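Local coordinates for nitrogen regulatory protein P-II (Thiomonas intermedia, PDB 5D4O) that binds adenine nucleotides such as ADP and AMP and, like its PII relatives, probably regulates other proteins in response to them, at residues Lys11-Leu16 with Phe94-Gln99. Sequence-based numbering, arbitrary orientation. Where two conformers were deposited one is given.
Sequences KLEIIL and FVHDIQ. With ADP (adenosine-5'-diphosphate), chain D.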
loop_
_atom_site.group_PDB
_atom_site.type_symbol
_atom_site.label_atom_id
_atom_site.label_comp_id
_atom_site.label_asym_id
_atom_site.label_seq_id
_atom_site.Cartn_x
_atom_site.Cartn_y
_atom_site.Cartn_z
ATOM N N LYS A 11 8.630 1.370 6.462
ATOM C CA LYS A 11 8.308 0.907 5.121
ATOM C C LYS A 11 8.157 2.139 4.227
ATOM O O LYS A 11 7.304 3.007 4.475
ATOM C CB LYS A 11 7.045 0.038 5.090
ATOM C CG LYS A 11 6.827 -0.674 3.729
ATOM C CD LYS A 11 5.374 -1.124 3.499
ATOM C CE LYS A 11 4.516 0.013 2.979
ATOM N NZ LYS A 11 3.133 -0.442 2.657
ATOM N N LEU A 12 9.017 2.221 3.218
ATOM C CA LEU A 12 8.951 3.310 2.241
ATOM C C LEU A 12 8.067 2.903 1.082
ATOM O O LEU A 12 8.140 1.761 0.607
ATOM C CB LEU A 12 10.361 3.603 1.655
ATOM C CG LEU A 12 11.264 4.640 2.335
ATOM C CD1 LEU A 12 11.041 4.749 3.829
ATOM C CD2 LEU A 12 12.745 4.417 1.943
ATOM N N GLU A 13 7.302 3.870 0.558
ATOM C CA GLU A 13 6.576 3.745 -0.708
ATOM C C GLU A 13 7.196 4.866 -1.559
ATOM O O GLU A 13 7.089 6.039 -1.201
ATOM C CB GLU A 13 5.082 3.948 -0.534
ATOM C CG GLU A 13 4.440 2.688 -0.002
ATOM C CD GLU A 13 2.957 2.862 0.257
ATOM O OE1 GLU A 13 2.332 1.862 0.671
ATOM O OE2 GLU A 13 2.443 4.001 0.141
ATOM N N ILE A 14 7.942 4.490 -2.584
ATOM C CA ILE A 14 8.662 5.446 -3.444
ATOM C C ILE A 14 7.980 5.434 -4.811
ATOM O O ILE A 14 8.045 4.419 -5.503
ATOM C CB ILE A 14 10.135 5.010 -3.593
ATOM C CG1 ILE A 14 10.803 4.826 -2.206
ATOM C CG2 ILE A 14 10.890 6.048 -4.498
ATOM C CD1 ILE A 14 12.064 3.947 -2.222
ATOM N N ILE A 15 7.358 6.551 -5.196
ATOM C CA ILE A 15 6.616 6.622 -6.455
ATOM C C ILE A 15 7.390 7.528 -7.383
ATOM O O ILE A 15 7.703 8.663 -7.015
ATOM C CB ILE A 15 5.163 7.105 -6.221
ATOM C CG1 ILE A 15 4.432 6.131 -5.269
ATOM C CG2 ILE A 15 4.400 7.236 -7.581
ATOM C CD1 ILE A 15 3.129 6.677 -4.586
ATOM N N LEU A 16 7.720 7.009 -8.571
ATOM C CA LEU A 16 8.518 7.724 -9.556
ATOM C C LEU A 16 8.345 7.137 -10.941
ATOM O O LEU A 16 7.775 6.059 -11.105
ATOM C CB LEU A 16 10.025 7.715 -9.127
ATOM C CG LEU A 16 10.894 6.420 -9.332
ATOM C CD1 LEU A 16 12.367 6.709 -8.953
ATOM C CD2 LEU A 16 10.374 5.220 -8.563
ATOM N N PHE A 94 6.761 8.099 0.772
ATOM C CA PHE A 94 5.951 8.069 1.980
ATOM C C PHE A 94 6.611 7.104 2.961
ATOM O O PHE A 94 6.887 5.959 2.602
ATOM C CB PHE A 94 4.523 7.598 1.682
ATOM C CG PHE A 94 3.797 8.358 0.604
ATOM C CD1 PHE A 94 3.895 9.744 0.513
ATOM C CD2 PHE A 94 2.961 7.697 -0.288
ATOM C CE1 PHE A 94 3.221 10.450 -0.498
ATOM C CE2 PHE A 94 2.271 8.404 -1.284
ATOM C CZ PHE A 94 2.395 9.772 -1.372
ATOM N N VAL A 95 6.869 7.565 4.169
ATOM C CA VAL A 95 7.490 6.731 5.213
ATOM C C VAL A 95 6.403 6.248 6.157
ATOM O O VAL A 95 5.669 7.063 6.731
ATOM C CB VAL A 95 8.598 7.473 6.021
ATOM C CG1 VAL A 95 9.315 6.494 6.978
ATOM C CG2 VAL A 95 9.603 8.151 5.104
ATOM N N HIS A 96 6.351 4.920 6.363
ATOM C CA HIS A 96 5.372 4.266 7.235
ATOM C C HIS A 96 6.074 3.570 8.391
ATOM O O HIS A 96 7.214 3.125 8.259
ATOM C CB HIS A 96 4.607 3.145 6.444
ATOM C CG HIS A 96 3.806 3.606 5.261
ATOM N ND1 HIS A 96 4.421 4.077 4.108
ATOM C CD2 HIS A 96 2.465 3.579 5.061
ATOM C CE1 HIS A 96 3.443 4.337 3.256
ATOM N NE2 HIS A 96 2.248 4.084 3.795
ATOM N N ASP A 97 5.362 3.425 9.492
ATOM C CA ASP A 97 5.737 2.551 10.600
ATOM C C ASP A 97 5.041 1.251 10.328
ATOM O O ASP A 97 3.833 1.243 9.989
ATOM C CB ASP A 97 5.194 3.092 11.931
ATOM C CG ASP A 97 6.038 4.207 12.493
ATOM O OD1 ASP A 97 7.239 4.241 12.197
ATOM O OD2 ASP A 97 5.496 5.040 13.224
ATOM N N ILE A 98 5.785 0.139 10.444
ATOM C CA ILE A 98 5.171 -1.192 10.320
ATOM C C ILE A 98 5.757 -2.094 11.416
ATOM O O ILE A 98 6.715 -1.702 12.097
ATOM C CB ILE A 98 5.404 -1.839 8.924
ATOM C CG1 ILE A 98 6.918 -1.979 8.598
ATOM C CG2 ILE A 98 4.664 -1.059 7.815
ATOM C CD1 ILE A 98 7.273 -3.129 7.480
ATOM N N GLN A 99 5.180 -3.302 11.568
ATOM C CA GLN A 99 5.659 -4.355 12.483
ATOM C C GLN A 99 5.946 -5.582 11.621
ATOM O O GLN A 99 5.192 -5.853 10.669
ATOM C CB GLN A 99 4.606 -4.748 13.542
ATOM C CG GLN A 99 4.512 -3.823 14.759
ATOM C CD GLN A 99 3.447 -4.285 15.735
ATOM O OE1 GLN A 99 3.731 -4.754 16.851
ATOM N NE2 GLN A 99 2.184 -4.168 15.340
HETATM P PB ADP D . 4.551 16.462 -11.753
HETATM O O1B ADP D . 5.741 16.404 -12.577
HETATM O O2B ADP D . 3.317 16.247 -12.640
HETATM O O3B ADP D . 4.443 17.789 -11.064
HETATM P PA ADP D . 4.601 15.151 -9.036
HETATM O O1A ADP D . 3.863 16.226 -8.333
HETATM O O2A ADP D . 6.020 15.036 -8.521
HETATM O O3A ADP D . 4.621 15.314 -10.632
HETATM O "O5'" ADP D . 3.823 13.781 -8.794
HETATM C "C5'" ADP D . 4.246 12.603 -9.493
HETATM C "C4'" ADP D . 3.413 11.427 -9.048
HETATM O "O4'" ADP D . 3.552 11.239 -7.624
HETATM C "C3'" ADP D . 1.913 11.571 -9.253
HETATM O "O3'" ADP D . 1.513 11.281 -10.583
HETATM C "C2'" ADP D . 1.376 10.543 -8.256
HETATM O "O2'" ADP D . 1.525 9.237 -8.781
HETATM C "C1'" ADP D . 2.340 10.725 -7.088
HETATM N N9 ADP D . 1.834 11.641 -6.072
HETATM C C8 ADP D . 2.043 12.993 -5.982
HETATM N N7 ADP D . 1.385 13.571 -5.008
HETATM C C5 ADP D . 0.705 12.524 -4.404
HETATM C C6 ADP D . -0.160 12.471 -3.294
HETATM N N6 ADP D . -0.587 13.558 -2.639
HETATM N N1 ADP D . -0.646 11.259 -2.931
HETATM C C2 ADP D . -0.329 10.191 -3.675
HETATM N N3 ADP D . 0.452 10.125 -4.760
HETATM C C4 ADP D . 0.963 11.331 -5.056
#
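The imidazole of H96 has K11 CE over one face, offset toward the rim, and E13 OE2 at its edge, 3.3 Å from CE1; the carboxylate and ring planes are turned 57° from each other. The ring of F94 also meets E13 OE2 at its edge, beside CD2, and its far end reaches the adenine of ADP, with CZ 3.6 Å from C2. I15 CD1 comes obliquely to F94 CE2, while I15 CG2 lies beside the ribose O2'. With H96 CG anti to its own carbonyl carbon (chi1 -62°) and the ring turned about the next bond, ND1 comes back to K11 O at 3.1 Å in a bent bond (135° at the hydrogen). H96 N grips the same oxygen at 2.9 Å from the opposite face of the carbonyl plane, so that one residue clasps K11 O twice. These strands, 7-17 and 92-100, are antiparallel neighbours in the ferredoxin-like sheet of the PII fold. K11 pairs with H96 and E13 with F94 as hydrogen-bonded pairs, and F94 N gives E13 O a nearly straight bond. Between them L12 and V95 form a non-hydrogen-bonded pair on the reverse face, L12 CD1 lying 3.9 Å from V95 CG2 and L12 also packing on L78 of helix 72-88. On the face of K11 and E13 the charges link the three subunits: K11 NZ makes a salt bridge to E13 OE1 at 3.1 Å and a second to E13 of the third subunit, while E13 OE2 makes a salt bridge, and H96 NE2 a hydrogen bond, to K11 of the second subunit. A glutamine in place of E13 would probably leave both lysines without their carboxylate charge, weakening the buried link between subunits. I98 CG2 packs against K11 CB at 3.8 Å, and I98 also meets H96 of the third subunit.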